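PDB 5BKE: alpha-ketoglutarate-dependent 2,4-dichlorophenoxyacetate dioxygenase from Bradyrhizobium diazoefficiens, which probably acts as a 2-oxoglutarate-dependent dioxygenase on aryloxyalkanoate herbicides, and here holds manganese(II) and the inhibitor N-oxalylglycine in its active site. Local coordinates for residues C[43-48]-C[252-257]; C[142-147]-C[243-248]; C[200-205]-C[259-264]. One frame throughout, in Å; residues are numbered along the deposited sequence.

Overall arrangement
All three contacts belong to the double-stranded beta-helix fold or its border. Contacts 1 and 2 are mostly buried and regular: each pairs two antiparallel strands, one pair in the larger sheet and one in the smaller, and the side chains of Val255 and Trp257 meet those of Phe144 and His247 between the sheets. Contact 3 is only partly buried and has no strand pairing across it; arginine, histidine and glutamine side chains bridge a turn after strand 194-201 and the loop leading into strand 262-266. That strand neighbours 142-146 of contact 2. Each contact also reaches N-oxalylglycine, through Trp257, Thr142 and His264 respectively, and His264 binds the manganese as well.

Contact 1 (C[43-48]-C[252-257]); sequences LVFHDQ and HDLVMW. With OGA (N-oxalylglycine), chain O.
Phe45 turns the edge of its ring to Leu254, whose carbonyl O lies near the ring plane, while Leu254 CD2 sits 4.0 Å from Phe45 CD1 with the two side chains running the same way. Met256 SD comes to Phe45 CE1 at 3.9 Å from an oblique direction, a Met-aromatic contact. CG of Met256 stands between its own backbone N and carbonyl carbon (chi1 64°), which sets it against Leu43 CB. The His46 imidazole is also met at its edge: ND1 donates within the ring plane to Asp253 OD1 at 2.9 Å, yet the carboxylate receives this proton from 44° above its own plane. At the far end the indole edge of Trp257 points at the ligand, CZ2 lying 3.5 Å from O1 of N-oxalylglycine; the ring also meets those of His264 and Phe144 with planes oblique.

Behind these groups, strands 43-45 and 254-257 run antiparallel in the larger sheet of the double-stranded beta-helix. Leu43 with Met256 and Phe45 with Leu254 are hydrogen-bonded pairs flanking the non-hydrogen-bonded pair Val44 and Val255, whose side chains face the smaller sheet. Helix 27-40 covers Leu43 and Met256 on the other side. Past the strand ends, Gln48 N still reaches His252 O at 2.7 Å.

Asp253 carries most of the polar chemistry. Its OD1 takes His46 ND1 and a water at 2.6 Å that also accepts from Asp47 N; its OD2 takes His247 NE2 and Lys250 N. Four donors on one buried carboxylate would favour its charged form and hold it against rotation, tying the strand ends to the smaller sheet.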
loop_
_atom_site.group_PDB
_atom_site.type_symbol
_atom_site.label_atom_id
_atom_site.label_comp_id
_atom_site.label_asym_id
_atom_site.label_seq_id
_atom_site.Cartn_x
_atom_site.Cartn_y
_atom_site.Cartn_z
ATOM N N LEU C 43 12.527 31.455 15.656
ATOM C CA LEU C 43 11.931 31.469 16.978
ATOM C C LEU C 43 11.504 32.879 17.358
ATOM O O LEU C 43 12.218 33.844 17.087
ATOM C CB LEU C 43 12.880 30.867 18.024
ATOM C CG LEU C 43 13.238 29.375 17.941
ATOM C CD1 LEU C 43 14.141 29.003 19.113
ATOM C CD2 LEU C 43 12.007 28.457 17.874
ATOM N N VAL C 44 10.327 32.978 17.977
ATOM C CA VAL C 44 9.699 34.248 18.346
ATOM C C VAL C 44 9.566 34.273 19.865
ATOM O O VAL C 44 8.990 33.364 20.456
ATOM C CB VAL C 44 8.305 34.402 17.674
ATOM C CG1 VAL C 44 7.586 35.672 18.138
ATOM C CG2 VAL C 44 8.430 34.385 16.154
ATOM N N PHE C 45 10.139 35.294 20.495
ATOM C CA PHE C 45 10.022 35.489 21.937
ATOM C C PHE C 45 9.308 36.818 22.100
ATOM O O PHE C 45 9.710 37.809 21.491
ATOM C CB PHE C 45 11.399 35.590 22.617
ATOM C CG PHE C 45 12.231 34.325 22.571
ATOM C CD1 PHE C 45 12.914 33.947 21.404
ATOM C CD2 PHE C 45 12.393 33.545 23.721
ATOM C CE1 PHE C 45 13.698 32.799 21.378
ATOM C CE2 PHE C 45 13.179 32.393 23.697
ATOM C CZ PHE C 45 13.828 32.018 22.521
ATOM N N HIS C 46 8.264 36.846 22.920
ATOM C CA HIS C 46 7.575 38.104 23.236
ATOM C C HIS C 46 8.075 38.684 24.569
ATOM O O HIS C 46 8.583 37.948 25.415
ATOM C CB HIS C 46 6.042 37.909 23.249
ATOM C CG HIS C 46 5.472 37.497 21.924
ATOM N ND1 HIS C 46 5.531 38.300 20.806
ATOM C CD2 HIS C 46 4.832 36.367 21.539
ATOM C CE1 HIS C 46 4.951 37.685 19.789
ATOM N NE2 HIS C 46 4.515 36.511 20.209
ATOM N N ASP C 47 7.927 40.001 24.737
ATOM C CA ASP C 47 8.225 40.692 26.008
ATOM C C ASP C 47 9.629 40.377 26.529
ATOM O O ASP C 47 9.805 39.849 27.631
ATOM C CB ASP C 47 7.155 40.376 27.077
ATOM C CG ASP C 47 5.737 40.574 26.565
ATOM O OD1 ASP C 47 5.349 41.740 26.320
ATOM O OD2 ASP C 47 5.011 39.558 26.405
ATOM N N GLN C 48 10.629 40.676 25.706
ATOM C CA GLN C 48 12.018 40.491 26.108
ATOM C C GLN C 48 12.711 41.846 26.136
ATOM O O GLN C 48 13.408 42.223 25.191
ATOM C CB GLN C 48 12.729 39.476 25.205
ATOM C CG GLN C 48 12.109 38.080 25.196
ATOM C CD GLN C 48 12.115 37.370 26.543
ATOM O OE1 GLN C 48 12.964 37.617 27.398
ATOM N NE2 GLN C 48 11.155 36.466 26.733
ATOM N N HIS C 252 9.618 45.148 22.291
ATOM C CA HIS C 252 10.442 44.135 22.976
ATOM C C HIS C 252 10.267 42.680 22.510
ATOM O O HIS C 252 10.604 41.755 23.250
ATOM C CB HIS C 252 10.327 44.229 24.510
ATOM C CG HIS C 252 10.552 45.604 25.057
ATOM N ND1 HIS C 252 9.796 46.126 26.084
ATOM C CD2 HIS C 252 11.442 46.569 24.716
ATOM C CE1 HIS C 252 10.215 47.348 26.360
ATOM N NE2 HIS C 252 11.211 47.641 25.543
ATOM N N ASP C 253 9.768 42.467 21.290
ATOM C CA ASP C 253 9.899 41.151 20.657
ATOM C C ASP C 253 11.389 40.848 20.443
ATOM O O ASP C 253 12.191 41.771 20.228
ATOM C CB ASP C 253 9.240 41.121 19.285
ATOM C CG ASP C 253 7.737 40.907 19.332
ATOM O OD1 ASP C 253 7.162 40.637 20.413
ATOM O OD2 ASP C 253 7.132 41.012 18.237
ATOM N N LEU C 254 11.746 39.569 20.522
ATOM C CA LEU C 254 13.001 39.082 19.951
ATOM C C LEU C 254 12.672 37.952 18.989
ATOM O O LEU C 254 12.079 36.948 19.386
ATOM C CB LEU C 254 14.013 38.629 21.019
ATOM C CG LEU C 254 15.400 38.227 20.461
ATOM C CD1 LEU C 254 16.541 38.792 21.290
ATOM C CD2 LEU C 254 15.577 36.720 20.255
ATOM N N VAL C 255 13.056 38.139 17.732
ATOM C CA VAL C 255 12.943 37.105 16.711
ATOM C C VAL C 255 14.352 36.685 16.300
ATOM O O VAL C 255 15.206 37.528 15.995
ATOM C CB VAL C 255 12.095 37.563 15.496
ATOM C CG1 VAL C 255 11.973 36.458 14.462
ATOM C CG2 VAL C 255 10.695 37.977 15.950
ATOM N N MET C 256 14.592 35.377 16.329
ATOM C CA MET C 256 15.879 34.811 15.927
ATOM C C MET C 256 15.701 33.764 14.844
ATOM O O MET C 256 14.739 32.982 14.868
ATOM C CB MET C 256 16.667 34.272 17.124
ATOM C CG MET C 256 16.059 33.100 17.869
ATOM S SD MET C 256 17.016 32.586 19.320
ATOM C CE MET C 256 18.631 32.203 18.621
ATOM N N TRP C 257 16.609 33.769 13.876
ATOM C CA TRP C 257 16.483 32.889 12.727
ATOM C C TRP C 257 17.788 32.187 12.372
ATOM O O TRP C 257 18.885 32.716 12.640
ATOM C CB TRP C 257 15.886 33.629 11.520
ATOM C CG TRP C 257 16.682 34.815 11.029
ATOM C CD1 TRP C 257 17.681 34.801 10.087
ATOM C CD2 TRP C 257 16.524 36.188 11.426
ATOM N NE1 TRP C 257 18.162 36.068 9.892
ATOM C CE2 TRP C 257 17.473 36.944 10.692
ATOM C CE3 TRP C 257 15.687 36.851 12.341
ATOM C CZ2 TRP C 257 17.608 38.332 10.837
ATOM C CZ3 TRP C 257 15.813 38.236 12.485
ATOM C CH2 TRP C 257 16.773 38.959 11.739
HETATM C C1 OGA O . 18.508 41.881 9.718
HETATM C C2 OGA O . 17.384 42.247 8.884
HETATM C C4 OGA O . 15.179 43.332 8.802
HETATM C C5 OGA O . 14.415 44.215 9.750
HETATM O O1 OGA O . 19.303 41.021 9.266
HETATM O O2 OGA O . 18.607 42.400 10.852
HETATM O "O2'" OGA O . 17.464 42.036 7.677
HETATM O O3 OGA O . 15.007 45.231 10.184
HETATM N N1 OGA O . 16.321 42.754 9.492
HETATM O O4 OGA O . 13.248 43.892 10.070
HETATM O O HOH W 1 6.994 41.801 22.747
HETATM O O HOH W 2 13.751 42.197 22.479
#

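Contact 2 (C[142-147]-C[243-248]); sequences TEFADM and FVYVHK. With OGA (N-oxalylglycine), chain O.
Phe144 and Tyr245 lie side by side and point the same way from a hydrogen-bonded pair in the smaller antiparallel sheet of the double-stranded beta-helix. Phe144 CD1 meets the edge of the tyrosine ring, 3.8 Å from Tyr245 CD2, while Tyr245 CD2 approaches the phenylalanine ring obliquely. His247 adds its CB at the phenylalanine edge, 4.2 Å from Phe144 CE1. Tyr245 and His247 both carry CG anti to the backbone N (chi1 161° and -171°), and this brings Tyr245 OH to His247 ND1 at 2.8 Å, a hydrogen bond in which either may donate. The same face of the sheet looks inward, where Phe144 meets the ring of Trp257 and packs against the side chain of the metal ligand His264.

On the opposite face Glu143 stretches alongside Val246, with OE2 3.9 Å from Val246 CG2, and its carboxylate forms salt bridges with Arg265 and Arg267. Ala145 CB packs on Val244 CG2. The ladder closes where Asp146 N donates to Phe243 O at 3.1 Å; the Asp146 side chain then N-caps helix 147-152. At the other end Thr142 OG1, which also binds Trp249 NE1, donates to O4 of N-oxalylglycine at 2.6 Å.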
loop_
_atom_site.group_PDB
_atom_site.type_symbol
_atom_site.label_atom_id
_atom_site.label_comp_id
_atom_site.label_asym_id
_atom_site.label_seq_id
_atom_site.Cartn_x
_atom_site.Cartn_y
_atom_site.Cartn_z
ATOM N N THR C 142 8.555 41.970 9.274
ATOM C CA THR C 142 9.655 41.115 8.839
ATOM C C THR C 142 9.113 39.755 8.405
ATOM O O THR C 142 8.384 39.101 9.148
ATOM C CB THR C 142 10.763 40.998 9.907
ATOM O OG1 THR C 142 11.169 42.319 10.293
ATOM C CG2 THR C 142 11.989 40.238 9.351
ATOM N N GLU C 143 9.455 39.357 7.184
ATOM C CA GLU C 143 8.947 38.115 6.604
ATOM C C GLU C 143 10.077 37.095 6.525
ATOM O O GLU C 143 11.232 37.463 6.279
ATOM C CB GLU C 143 8.319 38.363 5.225
ATOM C CG GLU C 143 7.158 39.351 5.264
ATOM C CD GLU C 143 6.410 39.520 3.954
ATOM O OE1 GLU C 143 6.880 39.062 2.881
ATOM O OE2 GLU C 143 5.339 40.157 3.996
ATOM N N PHE C 144 9.716 35.830 6.753
ATOM C CA PHE C 144 10.626 34.694 6.756
ATOM C C PHE C 144 10.135 33.615 5.787
ATOM O O PHE C 144 8.924 33.355 5.686
ATOM C CB PHE C 144 10.750 34.126 8.171
ATOM C CG PHE C 144 11.306 35.111 9.170
ATOM C CD1 PHE C 144 10.460 36.005 9.856
ATOM C CD2 PHE C 144 12.680 35.165 9.419
ATOM C CE1 PHE C 144 10.982 36.928 10.765
ATOM C CE2 PHE C 144 13.204 36.080 10.326
ATOM C CZ PHE C 144 12.362 36.967 10.998
ATOM N N ALA C 145 11.074 32.994 5.080
ATOM C CA ALA C 145 10.759 31.925 4.149
ATOM C C ALA C 145 11.575 30.673 4.475
ATOM O O ALA C 145 12.777 30.761 4.766
ATOM C CB ALA C 145 10.998 32.380 2.723
ATOM N N ASP C 146 10.900 29.524 4.449
ATOM C CA ASP C 146 11.490 28.240 4.803
ATOM C C ASP C 146 12.111 27.620 3.563
ATOM O O ASP C 146 11.398 27.098 2.700
ATOM C CB ASP C 146 10.433 27.308 5.419
ATOM C CG ASP C 146 11.008 25.975 5.904
ATOM O OD1 ASP C 146 12.068 25.523 5.402
ATOM O OD2 ASP C 146 10.377 25.362 6.795
ATOM N N MET C 147 13.442 27.658 3.500
ATOM C CA MET C 147 14.204 27.160 2.343
ATOM C C MET C 147 14.231 25.636 2.171
ATOM O O MET C 147 14.502 25.146 1.062
ATOM C CB MET C 147 15.632 27.726 2.359
ATOM C CG MET C 147 15.727 29.236 2.135
ATOM S SD MET C 147 15.065 29.797 0.546
ATOM C CE MET C 147 13.546 30.566 1.093
ATOM N N PHE C 243 5.129 29.115 1.968
ATOM C CA PHE C 243 6.444 28.962 2.607
ATOM C C PHE C 243 6.838 30.169 3.471
ATOM O O PHE C 243 7.958 30.213 3.977
ATOM C CB PHE C 243 7.566 28.668 1.578
ATOM C CG PHE C 243 7.275 27.523 0.649
ATOM C CD1 PHE C 243 6.917 26.262 1.144
ATOM C CD2 PHE C 243 7.366 27.699 -0.736
ATOM C CE1 PHE C 243 6.640 25.207 0.278
ATOM C CE2 PHE C 243 7.089 26.641 -1.606
ATOM C CZ PHE C 243 6.726 25.399 -1.094
ATOM N N VAL C 244 5.924 31.127 3.648
ATOM C CA VAL C 244 6.261 32.399 4.284
ATOM C C VAL C 244 5.535 32.600 5.606
ATOM O O VAL C 244 4.346 32.292 5.724
ATOM C CB VAL C 244 6.072 33.608 3.312
ATOM C CG1 VAL C 244 6.239 34.951 4.023
ATOM C CG2 VAL C 244 7.068 33.527 2.153
ATOM N N TYR C 245 6.274 33.088 6.599
ATOM C CA TYR C 245 5.708 33.542 7.863
ATOM C C TYR C 245 5.885 35.052 7.959
ATOM O O TYR C 245 7.001 35.574 7.773
ATOM C CB TYR C 245 6.366 32.845 9.052
ATOM C CG TYR C 245 6.166 33.555 10.376
ATOM C CD1 TYR C 245 4.945 33.495 11.060
ATOM C CD2 TYR C 245 7.208 34.303 10.953
ATOM C CE1 TYR C 245 4.761 34.169 12.272
ATOM C CE2 TYR C 245 7.039 34.962 12.165
ATOM C CZ TYR C 245 5.818 34.898 12.823
ATOM O OH TYR C 245 5.667 35.561 14.029
ATOM N N VAL C 246 4.786 35.740 8.262
ATOM C CA VAL C 246 4.799 37.193 8.393
ATOM C C VAL C 246 4.834 37.544 9.879
ATOM O O VAL C 246 3.943 37.139 10.646
ATOM C CB VAL C 246 3.604 37.859 7.673
ATOM C CG1 VAL C 246 3.642 39.370 7.849
ATOM C CG2 VAL C 246 3.600 37.502 6.190
ATOM N N HIS C 247 5.888 38.260 10.284
ATOM C CA HIS C 247 5.988 38.744 11.658
ATOM C C HIS C 247 5.558 40.199 11.762
ATOM O O HIS C 247 6.131 41.080 11.101
ATOM C CB HIS C 247 7.384 38.564 12.267
ATOM C CG HIS C 247 7.422 38.859 13.735
ATOM N ND1 HIS C 247 6.927 37.987 14.680
ATOM C CD2 HIS C 247 7.845 39.949 14.416
ATOM C CE1 HIS C 247 7.076 38.511 15.884
ATOM N NE2 HIS C 247 7.625 39.704 15.751
ATOM N N LYS C 248 4.542 40.416 12.599
ATOM C CA LYS C 248 4.047 41.727 12.969
ATOM C C LYS C 248 4.676 42.083 14.316
ATOM O O LYS C 248 4.496 41.373 15.312
ATOM C CB LYS C 248 2.524 41.688 13.076
ATOM C CG LYS C 248 1.837 43.036 12.964
ATOM C CD LYS C 248 0.530 43.053 13.762
ATOM C CE LYS C 248 -0.483 44.041 13.194
ATOM N NZ LYS C 248 0.070 45.423 13.068
HETATM C C1 OGA O . 18.508 41.881 9.718
HETATM C C2 OGA O . 17.384 42.247 8.884
HETATM C C4 OGA O . 15.179 43.332 8.802
HETATM C C5 OGA O . 14.415 44.215 9.750
HETATM O O1 OGA O . 19.303 41.021 9.266
HETATM O O2 OGA O . 18.607 42.400 10.852
HETATM O "O2'" OGA O . 17.464 42.036 7.677
HETATM O O3 OGA O . 15.007 45.231 10.184
HETATM N N1 OGA O . 16.321 42.754 9.492
HETATM O O4 OGA O . 13.248 43.892 10.070
#

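Contact 3 (C[200-205]-C[259-264]); sequences RTHPVH and NRQTMH. With MN (manganese (II) ion), chain N; OGA (N-oxalylglycine), chain O.
His202 and Arg260 mark the closest backbone approach, and even their CA atoms stay 7.1 Å apart, too far for strand pairing. Strand 194-201 ends at Thr201 and the chain turns through residues 203-205 with helical angles, facing the loop that leads into strand 262-266. Side chains span the distance.

Arg200, its chain bent at chi3 (-62°), spreads one face of its guanidinium over the backbone of Arg260, whose CA sits 3.6 Å above the centre of the group; Arg200 CD touches Arg260 O at 3.4 Å. A water accepts from Arg200 NH1 at 3.2 Å and donates to Asn259 O. An alanine in place of Arg200 would probably uncover the backbone of Arg260 and leave that water without its guanidinium donor.

His202 lies over a face of the Arg260 guanidinium, NE2 being 3.1 Å from NH2 of Arg260 at an angle too poor for a hydrogen bond. Asp258 serves both, and Gln261 too: its OD1 forms a salt bridge with Arg260 NE, and its OD2 accepts from His202 NE2 and Gln261 NE2. The His202 ring is held between Pro203 CD and His205 NE2 on opposite faces. His205 meets Gln261 tip to tip, in a weak hydrogen bond from NE2 to OE1 of 2.9 Å.

Helix 27-40 backs the turn, where Asp38 O takes the stronger bond from His205. Strand 262-266 runs beside strand 142-146 to His264, whose NE2 binds manganese at 2.2 Å together with His115, Asp117 and N-oxalylglycine. Side-chain packing sets residues 259-261, just before the metal-bearing strand, against the end of strand 194-201.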
loop_
_atom_site.group_PDB
_atom_site.type_symbol
_atom_site.label_atom_id
_atom_site.label_comp_id
_atom_site.label_asym_id
_atom_site.label_seq_id
_atom_site.Cartn_x
_atom_site.Cartn_y
_atom_site.Cartn_z
ATOM N N ARG C 200 22.307 23.500 -0.064
ATOM C CA ARG C 200 23.091 23.242 1.148
ATOM C C ARG C 200 22.457 22.176 2.033
ATOM O O ARG C 200 21.254 21.907 1.925
ATOM C CB ARG C 200 23.405 24.545 1.901
ATOM C CG ARG C 200 22.230 25.222 2.590
ATOM C CD ARG C 200 22.584 26.638 3.044
ATOM N NE ARG C 200 23.667 26.699 4.038
ATOM C CZ ARG C 200 24.117 27.828 4.595
ATOM N NH1 ARG C 200 23.575 28.996 4.271
ATOM N NH2 ARG C 200 25.102 27.793 5.491
ATOM N N THR C 201 23.278 21.548 2.875
ATOM C CA THR C 201 22.813 20.490 3.778
ATOM C C THR C 201 23.067 20.892 5.226
ATOM O O THR C 201 24.199 21.197 5.594
ATOM C CB THR C 201 23.469 19.128 3.428
ATOM O OG1 THR C 201 23.047 18.720 2.121
ATOM C CG2 THR C 201 23.073 18.036 4.421
ATOM N N HIS C 202 22.008 20.887 6.036
ATOM C CA HIS C 202 22.105 21.275 7.444
ATOM C C HIS C 202 22.958 20.272 8.233
ATOM O O HIS C 202 22.787 19.058 8.064
ATOM C CB HIS C 202 20.721 21.409 8.071
ATOM C CG HIS C 202 20.731 22.133 9.382
ATOM N ND1 HIS C 202 20.962 21.495 10.582
ATOM C CD2 HIS C 202 20.581 23.446 9.676
ATOM C CE1 HIS C 202 20.935 22.381 11.561
ATOM N NE2 HIS C 202 20.708 23.573 11.038
ATOM N N PRO C 203 23.879 20.770 9.087
ATOM C CA PRO C 203 24.800 19.859 9.788
ATOM C C PRO C 203 24.172 18.929 10.841
ATOM O O PRO C 203 24.772 17.906 11.172
ATOM C CB PRO C 203 25.809 20.815 10.441
ATOM C CG PRO C 203 25.077 22.110 10.562
ATOM C CD PRO C 203 24.229 22.185 9.330
ATOM N N VAL C 204 22.991 19.273 11.353
ATOM C CA VAL C 204 22.360 18.503 12.424
ATOM C C VAL C 204 21.390 17.472 11.840
ATOM O O VAL C 204 21.595 16.271 12.010
ATOM C CB VAL C 204 21.661 19.406 13.484
ATOM C CG1 VAL C 204 20.931 18.570 14.529
ATOM C CG2 VAL C 204 22.669 20.327 14.162
ATOM N N HIS C 205 20.349 17.940 11.149
ATOM C CA HIS C 205 19.289 17.044 10.670
ATOM C C HIS C 205 19.430 16.661 9.201
ATOM O O HIS C 205 18.666 15.828 8.698
ATOM C CB HIS C 205 17.888 17.594 10.982
ATOM C CG HIS C 205 17.689 19.032 10.605
ATOM N ND1 HIS C 205 17.925 19.514 9.335
ATOM C CD2 HIS C 205 17.265 20.089 11.338
ATOM C CE1 HIS C 205 17.641 20.803 9.299
ATOM N NE2 HIS C 205 17.249 21.180 10.504
ATOM N N ASN C 259 20.099 31.342 9.544
ATOM C CA ASN C 259 20.432 31.803 8.178
ATOM C C ASN C 259 20.715 30.639 7.227
ATOM O O ASN C 259 20.567 30.777 6.013
ATOM C CB ASN C 259 21.616 32.785 8.213
ATOM C CG ASN C 259 21.222 34.144 8.785
ATOM O OD1 ASN C 259 20.462 34.911 8.166
ATOM N ND2 ASN C 259 21.716 34.436 9.983
ATOM N N ARG C 260 21.091 29.494 7.803
ATOM C CA ARG C 260 21.419 28.282 7.049
ATOM C C ARG C 260 20.174 27.565 6.457
ATOM O O ARG C 260 20.324 26.701 5.577
ATOM C CB ARG C 260 22.247 27.312 7.915
ATOM C CG ARG C 260 23.434 27.962 8.637
ATOM C CD ARG C 260 24.094 27.032 9.642
ATOM N NE ARG C 260 23.183 26.655 10.719
ATOM C CZ ARG C 260 23.471 25.826 11.719
ATOM N NH1 ARG C 260 24.677 25.270 11.823
ATOM N NH2 ARG C 260 22.545 25.561 12.636
ATOM N N GLN C 261 18.976 27.974 6.905
ATOM C CA GLN C 261 17.701 27.337 6.538
ATOM C C GLN C 261 16.634 28.292 6.004
ATOM O O GLN C 261 15.526 27.840 5.676
ATOM C CB GLN C 261 17.107 26.594 7.746
ATOM C CG GLN C 261 18.004 25.525 8.333
ATOM C CD GLN C 261 17.339 24.775 9.453
ATOM O OE1 GLN C 261 16.698 23.754 9.215
ATOM N NE2 GLN C 261 17.483 25.270 10.690
ATOM N N THR C 262 16.947 29.592 5.940
ATOM C CA THR C 262 15.940 30.625 5.680
ATOM C C THR C 262 16.407 31.769 4.787
ATOM O O THR C 262 17.605 31.975 4.584
ATOM C CB THR C 262 15.449 31.308 6.982
ATOM O OG1 THR C 262 16.550 31.977 7.621
ATOM C CG2 THR C 262 14.781 30.327 7.953
ATOM N N MET C 263 15.428 32.495 4.246
ATOM C CA MET C 263 15.592 33.879 3.831
ATOM C C MET C 263 14.667 34.746 4.666
ATOM O O MET C 263 13.718 34.249 5.290
ATOM C CB MET C 263 15.254 34.075 2.359
ATOM C CG MET C 263 16.343 33.630 1.404
ATOM S SD MET C 263 16.169 34.372 -0.213
ATOM C CE MET C 263 14.542 33.777 -0.714
ATOM N N HIS C 264 14.948 36.046 4.671
ATOM C CA HIS C 264 14.100 37.022 5.338
ATOM C C HIS C 264 14.171 38.374 4.627
ATOM O O HIS C 264 15.057 38.603 3.779
ATOM C CB HIS C 264 14.442 37.125 6.829
ATOM C CG HIS C 264 15.815 37.636 7.090
ATOM N ND1 HIS C 264 16.929 36.833 7.015
ATOM C CD2 HIS C 264 16.260 38.876 7.397
ATOM C CE1 HIS C 264 18.003 37.558 7.258
ATOM N NE2 HIS C 264 17.623 38.797 7.507
HETATM MN MN MN N . 19.039 40.510 7.364
HETATM C C1 OGA O . 18.508 41.881 9.718
HETATM C C2 OGA O . 17.384 42.247 8.884
HETATM C C4 OGA O . 15.179 43.332 8.802
HETATM C C5 OGA O . 14.415 44.215 9.750
HETATM O O1 OGA O . 19.303 41.021 9.266
HETATM O O2 OGA O . 18.607 42.400 10.852
HETATM O "O2'" OGA O . 17.464 42.036 7.677
HETATM O O3 OGA O . 15.007 45.231 10.184
HETATM N N1 OGA O . 16.321 42.754 9.492
HETATM O O4 OGA O . 13.248 43.892 10.070
HETATM O O HOH W 3 20.529 29.555 3.659
#